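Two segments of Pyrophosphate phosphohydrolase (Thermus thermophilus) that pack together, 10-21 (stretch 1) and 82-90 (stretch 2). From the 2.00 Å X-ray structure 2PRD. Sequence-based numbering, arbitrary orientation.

Stretch 1 (10-21) DKAPEVVHMVIE
Stretch 2 82-90: GVVVEVRVV

The strand of residues 15–21 runs antiparallel to the strand that runs through Val 85 to Val 90, their axes 4.5 Å apart at closest and their directions 137° apart; the two stretches together bury 749 Å². Val 16 pairs with Val 87 (CA–CA 5.3 Å) and Met 18 with Val 85 (CA–CA 5.5 Å) as hydrogen-bonded pairs; Val 15–Arg 88, His 17–Glu 86 and Val 19–Val 84 are the closer, non-hydrogen-bonded pairs between and beside them.

Val 87 (phi/psi −122/133, chi1 t) is the most covered residue. Its N donates to Val 16 O (2.8 Å) and its O accepts from Val 16 N (2.9 Å). Strand alternation sends its side chain to the apolar face shared with Val 16, Met 18 and Val 85, where its CG2 lies 4.0 Å from Met 18 CB.

The same alternation puts Glu 86 (−83/128; chi1 m, chi2 t, chi3 −85°) on the other face, with Val 15 and His 17. Its CB lies 3.9 Å from Val 15 CG1, its CG 4.1 Å from His 17 CD2, and its OE2 forms a long salt bridge with Lys 11 NZ (3.7 Å), an attraction of charges too long for a hydrogen bond.

Ile 20 (−81/133; chi1 m, chi2 −34°) closes one end: its N donates to Val 83 O (3.0 Å), its O accepts from Gly 82 N (2.7 Å), and its CD1 reaches Val 85 CG1 (3.7 Å).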

# COMPACT_ATOMS: atom_id res chain seq x y z
N ASP A 10 25.81 -18.51 13.36
CA ASP A 10 26.96 -18.48 14.26
C ASP A 10 26.78 -17.91 15.64
O ASP A 10 27.58 -18.20 16.55
CB ASP A 10 28.09 -17.72 13.52
CG ASP A 10 28.63 -18.62 12.40
OD1 ASP A 10 28.90 -19.81 12.69
OD2 ASP A 10 28.77 -18.11 11.26
N LYS A 11 25.78 -17.08 15.81
CA LYS A 11 25.48 -16.38 17.06
C LYS A 11 24.35 -17.05 17.82
O LYS A 11 23.79 -16.50 18.77
CB LYS A 11 25.11 -14.91 16.74
CG LYS A 11 26.20 -14.16 15.97
CD LYS A 11 25.69 -12.79 15.54
CE LYS A 11 26.17 -12.49 14.12
NZ LYS A 11 26.23 -11.01 13.84
N ALA A 12 24.07 -18.25 17.32
CA ALA A 12 23.00 -19.07 17.90
C ALA A 12 23.53 -19.58 19.23
O ALA A 12 24.73 -19.83 19.36
CB ALA A 12 22.66 -20.25 17.00
N PRO A 13 22.68 -19.73 20.20
CA PRO A 13 21.24 -19.47 20.15
C PRO A 13 20.76 -18.06 20.40
O PRO A 13 19.56 -17.85 20.24
CB PRO A 13 20.76 -20.43 21.28
CG PRO A 13 21.81 -20.23 22.33
CD PRO A 13 23.13 -20.25 21.51
N GLU A 14 21.62 -17.14 20.77
CA GLU A 14 21.20 -15.76 21.07
C GLU A 14 20.62 -15.04 19.86
O GLU A 14 19.65 -14.27 20.03
CB GLU A 14 22.34 -14.95 21.66
CG GLU A 14 22.82 -15.30 23.04
CD GLU A 14 23.52 -16.62 23.26
OE1 GLU A 14 24.10 -17.22 22.32
OE2 GLU A 14 23.48 -17.09 24.44
N VAL A 15 21.24 -15.23 18.71
CA VAL A 15 20.84 -14.64 17.43
C VAL A 15 20.80 -15.79 16.44
O VAL A 15 21.75 -16.56 16.32
CB VAL A 15 21.72 -13.47 16.99
CG1 VAL A 15 21.19 -12.85 15.67
CG2 VAL A 15 21.69 -12.30 17.99
N VAL A 16 19.62 -16.01 15.83
CA VAL A 16 19.43 -17.12 14.91
C VAL A 16 18.95 -16.70 13.53
O VAL A 16 18.44 -15.59 13.36
CB VAL A 16 18.43 -18.13 15.51
CG1 VAL A 16 18.87 -18.77 16.84
CG2 VAL A 16 17.08 -17.51 15.72
N HIS A 17 19.09 -17.57 12.56
CA HIS A 17 18.58 -17.37 11.22
C HIS A 17 17.10 -17.77 11.27
O HIS A 17 16.78 -18.68 12.04
CB HIS A 17 19.23 -18.24 10.18
CG HIS A 17 20.54 -17.73 9.64
ND1 HIS A 17 21.53 -18.58 9.22
CD2 HIS A 17 21.01 -16.49 9.53
CE1 HIS A 17 22.55 -17.86 8.78
NE2 HIS A 17 22.26 -16.58 8.94
N MET A 18 16.25 -17.08 10.53
CA MET A 18 14.83 -17.40 10.43
C MET A 18 14.41 -17.24 8.96
O MET A 18 14.87 -16.29 8.32
CB MET A 18 13.91 -16.56 11.33
CG MET A 18 13.64 -17.20 12.68
SD MET A 18 12.32 -16.44 13.62
CE MET A 18 11.08 -16.33 12.32
N VAL A 19 13.64 -18.18 8.46
CA VAL A 19 13.08 -18.10 7.09
C VAL A 19 11.66 -17.56 7.31
O VAL A 19 10.86 -18.14 8.04
CB VAL A 19 13.05 -19.46 6.41
CG1 VAL A 19 12.55 -19.29 4.96
CG2 VAL A 19 14.49 -19.96 6.32
N ILE A 20 11.40 -16.40 6.71
CA ILE A 20 10.10 -15.75 6.84
C ILE A 20 9.15 -16.44 5.87
O ILE A 20 9.53 -16.72 4.75
CB ILE A 20 10.11 -14.25 6.49
CG1 ILE A 20 10.96 -13.45 7.48
CG2 ILE A 20 8.68 -13.73 6.50
CD1 ILE A 20 10.90 -14.02 8.90
N GLU A 21 7.97 -16.77 6.42
CA GLU A 21 6.93 -17.40 5.62
C GLU A 21 5.79 -16.40 5.41
O GLU A 21 5.34 -16.26 4.27
CB GLU A 21 6.38 -18.67 6.23
CG GLU A 21 7.46 -19.78 6.01
CD GLU A 21 7.06 -20.98 6.85
OE1 GLU A 21 6.55 -20.75 7.97
OE2 GLU A 21 7.24 -22.08 6.32
N GLY A 82 10.19 -16.13 2.18
CA GLY A 82 11.42 -16.70 1.65
C GLY A 82 12.70 -15.97 1.89
O GLY A 82 13.75 -16.47 1.39
N VAL A 83 12.69 -14.86 2.59
CA VAL A 83 13.94 -14.16 2.90
C VAL A 83 14.44 -14.66 4.25
O VAL A 83 13.63 -15.15 5.06
CB VAL A 83 13.81 -12.62 2.89
CG1 VAL A 83 13.03 -12.12 1.68
CG2 VAL A 83 13.17 -12.13 4.14
N VAL A 84 15.76 -14.59 4.42
CA VAL A 84 16.40 -15.03 5.66
C VAL A 84 16.77 -13.86 6.52
O VAL A 84 17.36 -12.90 5.98
CB VAL A 84 17.69 -15.83 5.32
CG1 VAL A 84 18.34 -16.23 6.64
CG2 VAL A 84 17.36 -17.10 4.55
N VAL A 85 16.43 -13.87 7.81
CA VAL A 85 16.82 -12.66 8.60
C VAL A 85 17.39 -13.14 9.90
O VAL A 85 17.00 -14.22 10.37
CB VAL A 85 15.59 -11.74 8.74
CG1 VAL A 85 14.30 -12.55 8.87
CG2 VAL A 85 15.63 -10.83 9.95
N GLU A 86 18.34 -12.45 10.46
CA GLU A 86 18.92 -12.75 11.76
C GLU A 86 17.95 -12.09 12.76
O GLU A 86 17.62 -10.90 12.69
CB GLU A 86 20.26 -12.04 11.92
CG GLU A 86 21.30 -12.71 11.05
CD GLU A 86 22.43 -11.71 10.79
OE1 GLU A 86 22.31 -10.89 9.85
OE2 GLU A 86 23.38 -11.78 11.60
N VAL A 87 17.59 -12.96 13.66
CA VAL A 87 16.59 -12.63 14.67
C VAL A 87 17.19 -12.81 16.05
O VAL A 87 17.77 -13.85 16.33
CB VAL A 87 15.41 -13.61 14.45
CG1 VAL A 87 14.45 -13.55 15.63
CG2 VAL A 87 14.63 -13.15 13.21
N ARG A 88 16.98 -11.81 16.88
CA ARG A 88 17.36 -11.87 18.29
C ARG A 88 16.21 -12.42 19.12
O ARG A 88 15.12 -11.85 19.26
CB ARG A 88 17.84 -10.50 18.76
CG ARG A 88 18.09 -10.41 20.25
CD ARG A 88 18.97 -9.22 20.64
NE ARG A 88 18.02 -8.15 20.95
CZ ARG A 88 18.01 -7.21 19.98
NH1 ARG A 88 18.85 -7.43 19.00
NH2 ARG A 88 17.22 -6.20 20.10
N VAL A 89 16.48 -13.58 19.78
CA VAL A 89 15.53 -14.27 20.66
C VAL A 89 15.30 -13.60 22.00
O VAL A 89 16.22 -13.53 22.83
CB VAL A 89 15.97 -15.73 20.94
CG1 VAL A 89 14.88 -16.50 21.67
CG2 VAL A 89 16.29 -16.41 19.61
N VAL A 90 14.06 -13.22 22.26
CA VAL A 90 13.80 -12.57 23.57
C VAL A 90 12.75 -13.25 24.39
O VAL A 90 12.56 -12.83 25.55
CB VAL A 90 13.45 -11.08 23.28
CG1 VAL A 90 14.53 -10.46 22.39
CG2 VAL A 90 12.10 -10.95 22.61
O HOH W 1 19.08 -13.49 22.48